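Local coordinates for protein glutathione S-transferase (Lodderomyces elongisporus, PDB 4IVF) that probably acts as a glutathione transferase, each subunit of its dimer holding two molecules of glutathione, at residues I8-A13 and P59-P64; P14-Y19 and L182-R187. One frame throughout, in Å; residues are numbered along the deposited sequence.

Interaction 1: I8-A13 and P59-P64; sequences IKLYTA and PTINDP
Y11 lays CB and the CD2 side of its ring along the backbone of T60, whose carbonyl O sits at the ring edge, 3.5 Å from Y11 CD2. With CG anti to its own carbonyl carbon (chi1 -61°), the ring runs on along the neighbouring strand until Y11 OH meets a water 2.8 Å away in the plane of the ring. The same water accepts from N62 ND2, which also donates to G71 O, and so ties the two side chains together. Underneath, the backbones pair as antiparallel strands: K9 and N62 exchange two hydrogen bonds, as do Y11 and T60, with Y11 N 2.8 Å from T60 O. These are the two central strands of the four-stranded mixed sheet in the thioredoxin-like N-terminal domain of glutathione transferases. On the other face, L10 and I61 form the non-hydrogen-bonded pair, L10 CD1 reaching I61 CG2 at 3.8 Å, and both side chains pack on I21 of helix 16-27. L10 CD1 also touches CB of P59, the cis-proline that borders a glutathione. Further along, I8 CG1 lies 3.8 Å from D63 OD1; the carboxylate is held by N65 N at OD1 and by the hydroxyls of Y84 and Y89 at OD2.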
ATOM      1  N   ILE F   8      21.014   4.779 -10.687  1.00 18.60           N
ATOM      2  CA  ILE F   8      19.716   4.129 -10.646  1.00 17.42           C
ATOM      3  C   ILE F   8      18.813   4.810 -11.665  1.00 20.67           C
ATOM      4  O   ILE F   8      18.755   6.030 -11.716  1.00 21.25           O
ATOM      5  CB  ILE F   8      19.099   4.215  -9.233  1.00 16.47           C
ATOM      6  CG1 ILE F   8      19.923   3.376  -8.257  1.00 17.02           C
ATOM      7  CG2 ILE F   8      17.640   3.754  -9.231  1.00 15.31           C
ATOM      8  CD1 ILE F   8      19.406   3.430  -6.833  1.00 16.35           C
ATOM      9  N   LYS F   9      18.136   4.033 -12.507  1.00 21.49           N
ATOM     10  CA  LYS F   9      17.265   4.632 -13.510  1.00 23.71           C
ATOM     11  C   LYS F   9      15.864   4.797 -12.932  1.00 22.41           C
ATOM     12  O   LYS F   9      15.266   3.833 -12.443  1.00 17.97           O
ATOM     13  CB  LYS F   9      17.239   3.816 -14.807  1.00 25.62           C
ATOM     14  CG  LYS F   9      16.294   4.367 -15.885  1.00 32.56           C
ATOM     15  CD  LYS F   9      16.961   5.393 -16.812  1.00 39.27           C
ATOM     16  CE  LYS F   9      16.246   5.433 -18.167  1.00 51.35           C
ATOM     17  NZ  LYS F   9      16.797   6.404 -19.186  1.00 55.22           N
ATOM     18  N   LEU F  10      15.358   6.027 -12.989  1.00 16.89           N
ATOM     19  CA  LEU F  10      14.040   6.350 -12.463  1.00 13.99           C
ATOM     20  C   LEU F  10      13.073   6.710 -13.591  1.00 18.12           C
ATOM     21  O   LEU F  10      13.272   7.703 -14.297  1.00 17.35           O
ATOM     22  CB  LEU F  10      14.138   7.513 -11.475  1.00 13.81           C
ATOM     23  CG  LEU F  10      12.815   8.050 -10.946  1.00 13.00           C
ATOM     24  CD1 LEU F  10      12.038   6.960 -10.205  1.00 12.21           C
ATOM     25  CD2 LEU F  10      13.047   9.260 -10.024  1.00 19.62           C
ATOM     26  N   TYR F  11      12.039   5.891 -13.760  1.00 13.46           N
ATOM     27  CA  TYR F  11      10.967   6.175 -14.703  1.00 13.48           C
ATOM     28  C   TYR F  11       9.900   6.920 -13.920  1.00 16.77           C
ATOM     29  O   TYR F  11       9.319   6.385 -12.974  1.00 15.84           O
ATOM     30  CB  TYR F  11      10.407   4.880 -15.310  1.00 13.48           C
ATOM     31  CG  TYR F  11      11.458   4.095 -16.076  1.00 24.36           C
ATOM     32  CD1 TYR F  11      11.845   4.481 -17.348  1.00 15.45           C
ATOM     33  CD2 TYR F  11      12.081   2.983 -15.517  1.00 23.77           C
ATOM     34  CE1 TYR F  11      12.817   3.794 -18.045  1.00 16.49           C
ATOM     35  CE2 TYR F  11      13.063   2.282 -16.223  1.00 23.97           C
ATOM     36  CZ  TYR F  11      13.413   2.690 -17.489  1.00 16.49           C
ATOM     37  OH  TYR F  11      14.379   2.018 -18.206  1.00 22.98           O
ATOM     38  N   THR F  12       9.660   8.170 -14.286  1.00 18.50           N
ATOM     39  CA  THR F  12       8.818   8.998 -13.451  1.00 18.22           C
ATOM     40  C   THR F  12       8.133  10.124 -14.213  1.00 17.26           C
ATOM     41  O   THR F  12       8.280  10.252 -15.432  1.00 17.93           O
ATOM     42  CB  THR F  12       9.625   9.563 -12.264  1.00 18.73           C
ATOM     43  OG1 THR F  12       8.741  10.213 -11.339  1.00 18.49           O
ATOM     44  CG2 THR F  12      10.694  10.536 -12.746  1.00 16.53           C
ATOM     45  N   ALA F  13       7.368  10.919 -13.471  1.00 17.60           N
ATOM     46  CA  ALA F  13       6.657  12.083 -13.986  1.00 18.71           C
ATOM     47  C   ALA F  13       6.478  13.034 -12.802  1.00 21.01           C
ATOM     48  O   ALA F  13       6.517  12.599 -11.652  1.00 13.93           O
ATOM     49  CB  ALA F  13       5.293  11.669 -14.558  1.00 13.28           C
ATOM     50  N   PRO F  59       5.859   5.546 -10.510  1.00 20.76           N
ATOM     51  CA  PRO F  59       7.256   5.358 -10.892  1.00 13.36           C
ATOM     52  C   PRO F  59       7.674   3.899 -10.900  1.00 13.28           C
ATOM     53  O   PRO F  59       6.987   3.021 -10.372  1.00 10.88           O
ATOM     54  CB  PRO F  59       8.001   6.107  -9.790  1.00 14.91           C
ATOM     55  CG  PRO F  59       7.166   5.866  -8.590  1.00 12.68           C
ATOM     56  CD  PRO F  59       5.741   5.905  -9.081  1.00 16.00           C
ATOM     57  N   THR F  60       8.823   3.666 -11.515  1.00 11.12           N
ATOM     58  CA  THR F  60       9.426   2.363 -11.589  1.00 17.51           C
ATOM     59  C   THR F  60      10.915   2.655 -11.585  1.00 18.02           C
ATOM     60  O   THR F  60      11.349   3.650 -12.174  1.00 15.55           O
ATOM     61  CB  THR F  60       9.031   1.646 -12.909  1.00 11.87           C
ATOM     62  OG1 THR F  60       7.637   1.315 -12.870  1.00 14.44           O
ATOM     63  CG2 THR F  60       9.826   0.362 -13.093  1.00 12.57           C
ATOM     64  N   ILE F  61      11.698   1.819 -10.914  1.00 17.14           N
ATOM     65  CA  ILE F  61      13.148   1.981 -10.957  1.00 20.64           C
ATOM     66  C   ILE F  61      13.839   0.768 -11.571  1.00 20.56           C
ATOM     67  O   ILE F  61      13.270  -0.318 -11.632  1.00 20.44           O
ATOM     68  CB  ILE F  61      13.759   2.251  -9.557  1.00 14.10           C
ATOM     69  CG1 ILE F  61      13.546   1.045  -8.647  1.00 12.73           C
ATOM     70  CG2 ILE F  61      13.161   3.524  -8.937  1.00 14.73           C
ATOM     71  CD1 ILE F  61      14.317   1.123  -7.364  1.00 19.20           C
ATOM     72  N   ASN F  62      15.060   0.980 -12.049  1.00 21.73           N
ATOM     73  CA  ASN F  62      15.954  -0.112 -12.402  1.00 21.27           C
ATOM     74  C   ASN F  62      17.277   0.147 -11.723  1.00 21.64           C
ATOM     75  O   ASN F  62      17.957   1.143 -12.014  1.00 17.28           O
ATOM     76  CB  ASN F  62      16.160  -0.250 -13.919  1.00 20.32           C
ATOM     77  CG  ASN F  62      17.017  -1.467 -14.298  1.00 21.36           C
ATOM     78  OD1 ASN F  62      17.893  -1.893 -13.549  1.00 18.46           O
ATOM     79  ND2 ASN F  62      16.766  -2.020 -15.478  1.00 24.26           N
ATOM     80  N   ASP F  63      17.631  -0.760 -10.818  1.00 20.93           N
ATOM     81  CA  ASP F  63      18.892  -0.685 -10.107  1.00 22.57           C
ATOM     82  C   ASP F  63      19.877  -1.653 -10.722  1.00 22.82           C
ATOM     83  O   ASP F  63      19.788  -2.857 -10.496  1.00 20.48           O
ATOM     84  CB  ASP F  63      18.702  -1.024  -8.625  1.00 21.56           C
ATOM     85  CG  ASP F  63      19.880  -0.581  -7.775  1.00 27.34           C
ATOM     86  OD1 ASP F  63      20.941  -0.277  -8.359  1.00 29.14           O
ATOM     87  OD2 ASP F  63      19.750  -0.535  -6.533  1.00 25.09           O
ATOM     88  N   PRO F  64      20.848  -1.130 -11.481  1.00 28.84           N
ATOM     89  CA  PRO F  64      21.865  -1.998 -12.093  1.00 29.38           C
ATOM     90  C   PRO F  64      22.848  -2.514 -11.043  1.00 25.67           C
ATOM     91  O   PRO F  64      23.667  -3.391 -11.329  1.00 23.59           O
ATOM     92  CB  PRO F  64      22.566  -1.071 -13.091  1.00 22.24           C
ATOM     93  CG  PRO F  64      22.392   0.310 -12.509  1.00 21.35           C
ATOM     94  CD  PRO F  64      21.096   0.304 -11.724  1.00 19.70           C
TER
HETATM   95  O   HOH W   1      15.511  -0.439 -17.684  1.00 26.32           O

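Interaction 2: P14-Y19 and L182-R187; sequences PTPNGY and LGWAYR. With GSH (glutathione), chain T; GSH (glutathione), chain U.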
ATOM      1  N   PRO F  14       6.269  14.332 -13.072  1.00 19.66           N
ATOM      2  CA  PRO F  14       6.144  15.279 -11.954  1.00 25.17           C
ATOM      3  C   PRO F  14       4.800  15.138 -11.228  1.00 23.82           C
ATOM      4  O   PRO F  14       3.841  15.840 -11.539  1.00 20.63           O
ATOM      5  CB  PRO F  14       6.272  16.643 -12.637  1.00 20.44           C
ATOM      6  CG  PRO F  14       5.861  16.398 -14.045  1.00 21.55           C
ATOM      7  CD  PRO F  14       6.226  14.997 -14.384  1.00 15.02           C
ATOM      8  N   THR F  15       4.754  14.222 -10.265  1.00 19.71           N
ATOM      9  CA  THR F  15       3.513  13.784  -9.628  1.00 15.37           C
ATOM     10  C   THR F  15       3.863  13.389  -8.187  1.00 17.75           C
ATOM     11  O   THR F  15       5.031  13.099  -7.907  1.00 17.20           O
ATOM     12  CB  THR F  15       2.913  12.551 -10.364  1.00 14.27           C
ATOM     13  OG1 THR F  15       3.858  11.477 -10.350  1.00 18.31           O
ATOM     14  CG2 THR F  15       2.520  12.876 -11.827  1.00 13.24           C
ATOM     15  N   PRO F  16       2.862  13.370  -7.278  1.00 19.32           N
ATOM     16  CA  PRO F  16       3.114  13.065  -5.855  1.00 17.18           C
ATOM     17  C   PRO F  16       3.868  11.758  -5.689  1.00 17.76           C
ATOM     18  O   PRO F  16       4.735  11.634  -4.821  1.00 16.34           O
ATOM     19  CB  PRO F  16       1.712  12.889  -5.252  1.00 16.82           C
ATOM     20  CG  PRO F  16       0.743  13.374  -6.278  1.00 21.65           C
ATOM     21  CD  PRO F  16       1.423  13.502  -7.593  1.00 18.95           C
ATOM     22  N   ASN F  17       3.534  10.786  -6.535  1.00 19.34           N
ATOM     23  CA  ASN F  17       4.150   9.479  -6.452  1.00 13.44           C
ATOM     24  C   ASN F  17       5.596   9.479  -6.922  1.00 18.63           C
ATOM     25  O   ASN F  17       6.466   8.896  -6.261  1.00 13.98           O
ATOM     26  CB  ASN F  17       3.309   8.451  -7.198  1.00 11.95           C
ATOM     27  CG  ASN F  17       2.126   8.000  -6.383  1.00 14.87           C
ATOM     28  OD1 ASN F  17       2.214   7.884  -5.150  1.00 14.98           O
ATOM     29  ND2 ASN F  17       1.005   7.773  -7.047  1.00 12.40           N
ATOM     30  N   GLY F  18       5.842  10.141  -8.051  1.00 10.71           N
ATOM     31  CA  GLY F  18       7.188  10.364  -8.538  1.00 13.46           C
ATOM     32  C   GLY F  18       8.079  11.054  -7.517  1.00 19.73           C
ATOM     33  O   GLY F  18       9.227  10.657  -7.309  1.00 26.80           O
ATOM     34  N   TYR F  19       7.536  12.085  -6.874  1.00 15.85           N
ATOM     35  CA  TYR F  19       8.273  12.870  -5.894  1.00 12.14           C
ATOM     36  C   TYR F  19       8.719  12.050  -4.680  1.00 11.92           C
ATOM     37  O   TYR F  19       9.780  12.307  -4.116  1.00 12.38           O
ATOM     38  CB  TYR F  19       7.424  14.061  -5.429  1.00 15.66           C
ATOM     39  CG  TYR F  19       7.119  15.058  -6.518  1.00 16.46           C
ATOM     40  CD1 TYR F  19       8.050  15.336  -7.508  1.00 16.10           C
ATOM     41  CD2 TYR F  19       5.905  15.713  -6.560  1.00 13.37           C
ATOM     42  CE1 TYR F  19       7.781  16.247  -8.504  1.00 14.85           C
ATOM     43  CE2 TYR F  19       5.628  16.627  -7.549  1.00 17.23           C
ATOM     44  CZ  TYR F  19       6.567  16.892  -8.519  1.00 18.23           C
ATOM     45  OH  TYR F  19       6.293  17.807  -9.509  1.00 21.33           O
ATOM     46  N   LEU F 182       4.751  12.956   2.351  1.00 10.33           N
ATOM     47  CA  LEU F 182       5.197  14.265   1.879  1.00 11.83           C
ATOM     48  C   LEU F 182       4.866  14.519   0.400  1.00 13.58           C
ATOM     49  O   LEU F 182       4.504  15.634   0.017  1.00 12.36           O
ATOM     50  CB  LEU F 182       6.706  14.394   2.112  1.00 11.70           C
ATOM     51  CG  LEU F 182       7.379  15.713   1.757  1.00 13.53           C
ATOM     52  CD1 LEU F 182       6.716  16.860   2.512  1.00 14.11           C
ATOM     53  CD2 LEU F 182       8.872  15.649   2.045  1.00 14.60           C
ATOM     54  N   GLY F 183       4.997  13.488  -0.432  1.00 14.25           N
ATOM     55  CA  GLY F 183       4.720  13.635  -1.850  1.00 12.58           C
ATOM     56  C   GLY F 183       3.302  14.128  -2.079  1.00 11.59           C
ATOM     57  O   GLY F 183       3.087  15.008  -2.899  1.00 13.87           O
ATOM     58  N   TRP F 184       2.350  13.568  -1.330  1.00 10.07           N
ATOM     59  CA  TRP F 184       0.928  13.874  -1.465  1.00  9.62           C
ATOM     60  C   TRP F 184       0.472  15.091  -0.678  1.00 18.79           C
ATOM     61  O   TRP F 184      -0.484  15.771  -1.078  1.00 14.70           O
ATOM     62  CB  TRP F 184       0.084  12.666  -1.067  1.00  9.00           C
ATOM     63  CG  TRP F 184      -0.036  11.663  -2.186  1.00 22.75           C
ATOM     64  CD1 TRP F 184       0.767  10.585  -2.418  1.00  8.92           C
ATOM     65  CD2 TRP F 184      -1.015  11.668  -3.230  1.00 16.82           C
ATOM     66  NE1 TRP F 184       0.349   9.913  -3.550  1.00 16.23           N
ATOM     67  CE2 TRP F 184      -0.745  10.558  -4.065  1.00 15.88           C
ATOM     68  CE3 TRP F 184      -2.105  12.495  -3.534  1.00 14.53           C
ATOM     69  CZ2 TRP F 184      -1.526  10.254  -5.184  1.00 14.13           C
ATOM     70  CZ3 TRP F 184      -2.882  12.196  -4.659  1.00 16.25           C
ATOM     71  CH2 TRP F 184      -2.583  11.087  -5.470  1.00  9.07           C
ATOM     72  N   ALA F 185       1.137  15.352   0.446  1.00 21.26           N
ATOM     73  CA  ALA F 185       0.849  16.545   1.243  1.00 17.47           C
ATOM     74  C   ALA F 185       1.119  17.779   0.382  1.00 17.91           C
ATOM     75  O   ALA F 185       0.430  18.791   0.472  1.00 17.79           O
ATOM     76  CB  ALA F 185       1.717  16.569   2.499  1.00 10.91           C
ATOM     77  N   TYR F 186       2.134  17.664  -0.461  1.00 18.54           N
ATOM     78  CA  TYR F 186       2.509  18.713  -1.382  1.00 17.76           C
ATOM     79  C   TYR F 186       1.346  19.092  -2.310  1.00 19.37           C
ATOM     80  O   TYR F 186       1.268  20.223  -2.782  1.00 13.21           O
ATOM     81  CB  TYR F 186       3.713  18.234  -2.187  1.00 18.90           C
ATOM     82  CG  TYR F 186       4.269  19.244  -3.143  1.00 21.03           C
ATOM     83  CD1 TYR F 186       5.062  20.286  -2.692  1.00 27.15           C
ATOM     84  CD2 TYR F 186       4.013  19.151  -4.504  1.00 19.69           C
ATOM     85  CE1 TYR F 186       5.576  21.221  -3.575  1.00 33.19           C
ATOM     86  CE2 TYR F 186       4.528  20.077  -5.392  1.00 23.84           C
ATOM     87  CZ  TYR F 186       5.307  21.106  -4.925  1.00 31.26           C
ATOM     88  OH  TYR F 186       5.815  22.028  -5.813  1.00 42.92           O
ATOM     89  N   ARG F 187       0.433  18.149  -2.543  1.00 13.51           N
ATOM     90  CA  ARG F 187      -0.664  18.352  -3.489  1.00 17.02           C
ATOM     91  C   ARG F 187      -1.959  18.899  -2.866  1.00 18.25           C
ATOM     92  O   ARG F 187      -2.928  19.170  -3.588  1.00 13.84           O
ATOM     93  CB  ARG F 187      -0.969  17.049  -4.229  1.00 23.13           C
ATOM     94  CG  ARG F 187      -0.112  16.789  -5.457  1.00 20.93           C
ATOM     95  CD  ARG F 187      -0.641  17.565  -6.643  1.00 17.92           C
ATOM     96  NE  ARG F 187      -0.098  17.055  -7.892  1.00 22.18           N
ATOM     97  CZ  ARG F 187       1.053  17.451  -8.424  1.00 26.37           C
ATOM     98  NH1 ARG F 187       1.799  18.367  -7.811  1.00 23.02           N
ATOM     99  NH2 ARG F 187       1.457  16.931  -9.576  1.00 27.92           N
TER
HETATM  100  N1  GSH T 301      -5.623   6.279 -13.972  1.00 37.65           N
HETATM  101  CA1 GSH T 301      -5.899   7.519 -13.289  1.00 45.55           C
HETATM  102  C1  GSH T 301      -7.345   7.779 -13.290  1.00 52.02           C
HETATM  103  O11 GSH T 301      -8.133   6.918 -13.743  1.00 51.66           O
HETATM  104  O12 GSH T 301      -7.799   8.847 -12.826  1.00 51.17           O
HETATM  105  CB1 GSH T 301      -5.094   8.681 -13.880  1.00 32.55           C
HETATM  106  CG1 GSH T 301      -4.747   9.670 -12.828  1.00 24.80           C
HETATM  107  CD1 GSH T 301      -3.687   9.156 -11.853  1.00 22.50           C
HETATM  108  OE1 GSH T 301      -2.900   8.250 -12.167  1.00 24.17           O
HETATM  109  N2  GSH T 301      -3.568   9.750 -10.470  1.00 22.62           N
HETATM  110  CA2 GSH T 301      -2.560   9.248  -9.549  1.00 22.61           C
HETATM  111  C2  GSH T 301      -3.229   8.503  -8.428  1.00 22.55           C
HETATM  112  O2  GSH T 301      -4.345   8.839  -8.056  1.00 23.25           O
HETATM  113  CB2 GSH T 301      -1.818  10.362  -8.965  1.00 28.19           C
HETATM  114  SG2 GSH T 301      -1.137  11.385 -10.222  1.00 38.23           S
HETATM  115  N3  GSH T 301      -2.562   7.396  -7.764  1.00 21.61           N
HETATM  116  CA3 GSH T 301      -3.248   6.717  -6.683  1.00 27.23           C
HETATM  117  C3  GSH T 301      -2.282   6.244  -5.673  1.00 30.36           C
HETATM  118  O31 GSH T 301      -1.191   6.839  -5.486  1.00 22.41           O
HETATM  119  O32 GSH T 301      -2.567   5.216  -5.000  1.00 34.89           O
HETATM  120  N1  GSH U 302       0.258   2.538  -6.293  1.00 19.54           N
HETATM  121  CA1 GSH U 302       1.138   3.239  -7.183  1.00 18.72           C
HETATM  122  C1  GSH U 302       2.353   3.659  -6.477  1.00 17.46           C
HETATM  123  O11 GSH U 302       3.465   3.622  -7.048  1.00 14.25           O
HETATM  124  O12 GSH U 302       2.295   4.075  -5.298  1.00 20.22           O
HETATM  125  CB1 GSH U 302       0.423   4.449  -7.776  1.00 14.61           C
HETATM  126  CG1 GSH U 302       1.178   4.898  -8.963  1.00 12.84           C
HETATM  127  CD1 GSH U 302       0.466   5.974  -9.771  1.00 15.01           C
HETATM  128  OE1 GSH U 302      -0.666   6.392  -9.492  1.00 19.64           O
HETATM  129  N2  GSH U 302       1.174   6.556 -10.966  1.00  9.07           N
HETATM  130  CA2 GSH U 302       0.503   7.564 -11.755  1.00 18.91           C
HETATM  131  C2  GSH U 302       0.433   7.071 -13.184  1.00 21.39           C
HETATM  132  O2  GSH U 302       1.410   6.502 -13.681  1.00 17.13           O
HETATM  133  CB2 GSH U 302       1.267   8.808 -11.688  1.00 20.73           C
HETATM  134  SG2 GSH U 302       1.380   9.363 -10.011  1.00 22.45           S
HETATM  135  N3  GSH U 302      -0.778   7.269 -13.972  1.00 21.71           N
HETATM  136  CA3 GSH U 302      -0.809   6.795 -15.343  1.00 19.11           C
HETATM  137  C3  GSH U 302      -1.993   5.956 -15.616  1.00 27.05           C
HETATM  138  O31 GSH U 302      -2.605   5.365 -14.697  1.00 25.06           O
HETATM  139  O32 GSH U 302      -2.388   5.833 -16.806  1.00 31.13           O
HETATM  140  O   HOH W   2       3.757  18.886 -10.127  1.00 28.22           O
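P16 presses its ring into the angle between W184 and R187. P16 CB stands over the five-membered ring of the W184 indole, 3.5 Å from the centroid and only 5° off the normal, a CH-pi contact, and also touches G183 O. P16 CG spans both neighbours, reaching the indole at CE2 and meeting R187 CG at 3.6 Å. CD lies over one face of the R187 guanidinium, and NH2 there makes a weak bond to P14 O. A water joins this NH2 to the hydroxyl of Y19, donating to Y19 OH. Backbone meets backbone at G183, where G183 CA comes 3.6 Å from P16 O. This is the seam between the two domains of a glutathione transferase: the first turn of helix 16-27, from the thioredoxin-like domain, packs on helix 176-185 and the residues just after it, in the all-helical one, and both glutathiones lie beside it. W184 NE1 donates to N17 OD1 at 3.2 Å, but from well above the amide's carbonyl plane, 56° out of it; K20 NZ is a second partner of that oxygen. The other end of the amide faces the ligands. N17 ND2 gives a nearly straight bond (172°) to carboxylate O31 of the chain T glutathione, beside which W184 CZ2 also lies. T15, whose OG1 caps the helix through a weak bond from G18 N, brings that oxygen within 3.3 Å of SG2 of the chain U glutathione.

In the fold
The centres of the two contacts are about 16 Å apart, but their edges touch. Strand 8-12 of interaction 1 runs straight into the loop and helix 16-27 of interaction 2, and they meet where T12 OG1 packs on G18 CA and P59 CG approaches N17 O. Along the chain the segments alternate: 8-13, 14-19, 59-64, then 182-187. Interaction 1 stays within the N-terminal domain and builds the middle of its sheet, whereas interaction 2 carries that domain onto the helical C-terminal one. One glutathione lies beside P59 and T15, past the C-terminal end of strand 8-12; the other meets W184 at the domain boundary, and N17 lines both sites.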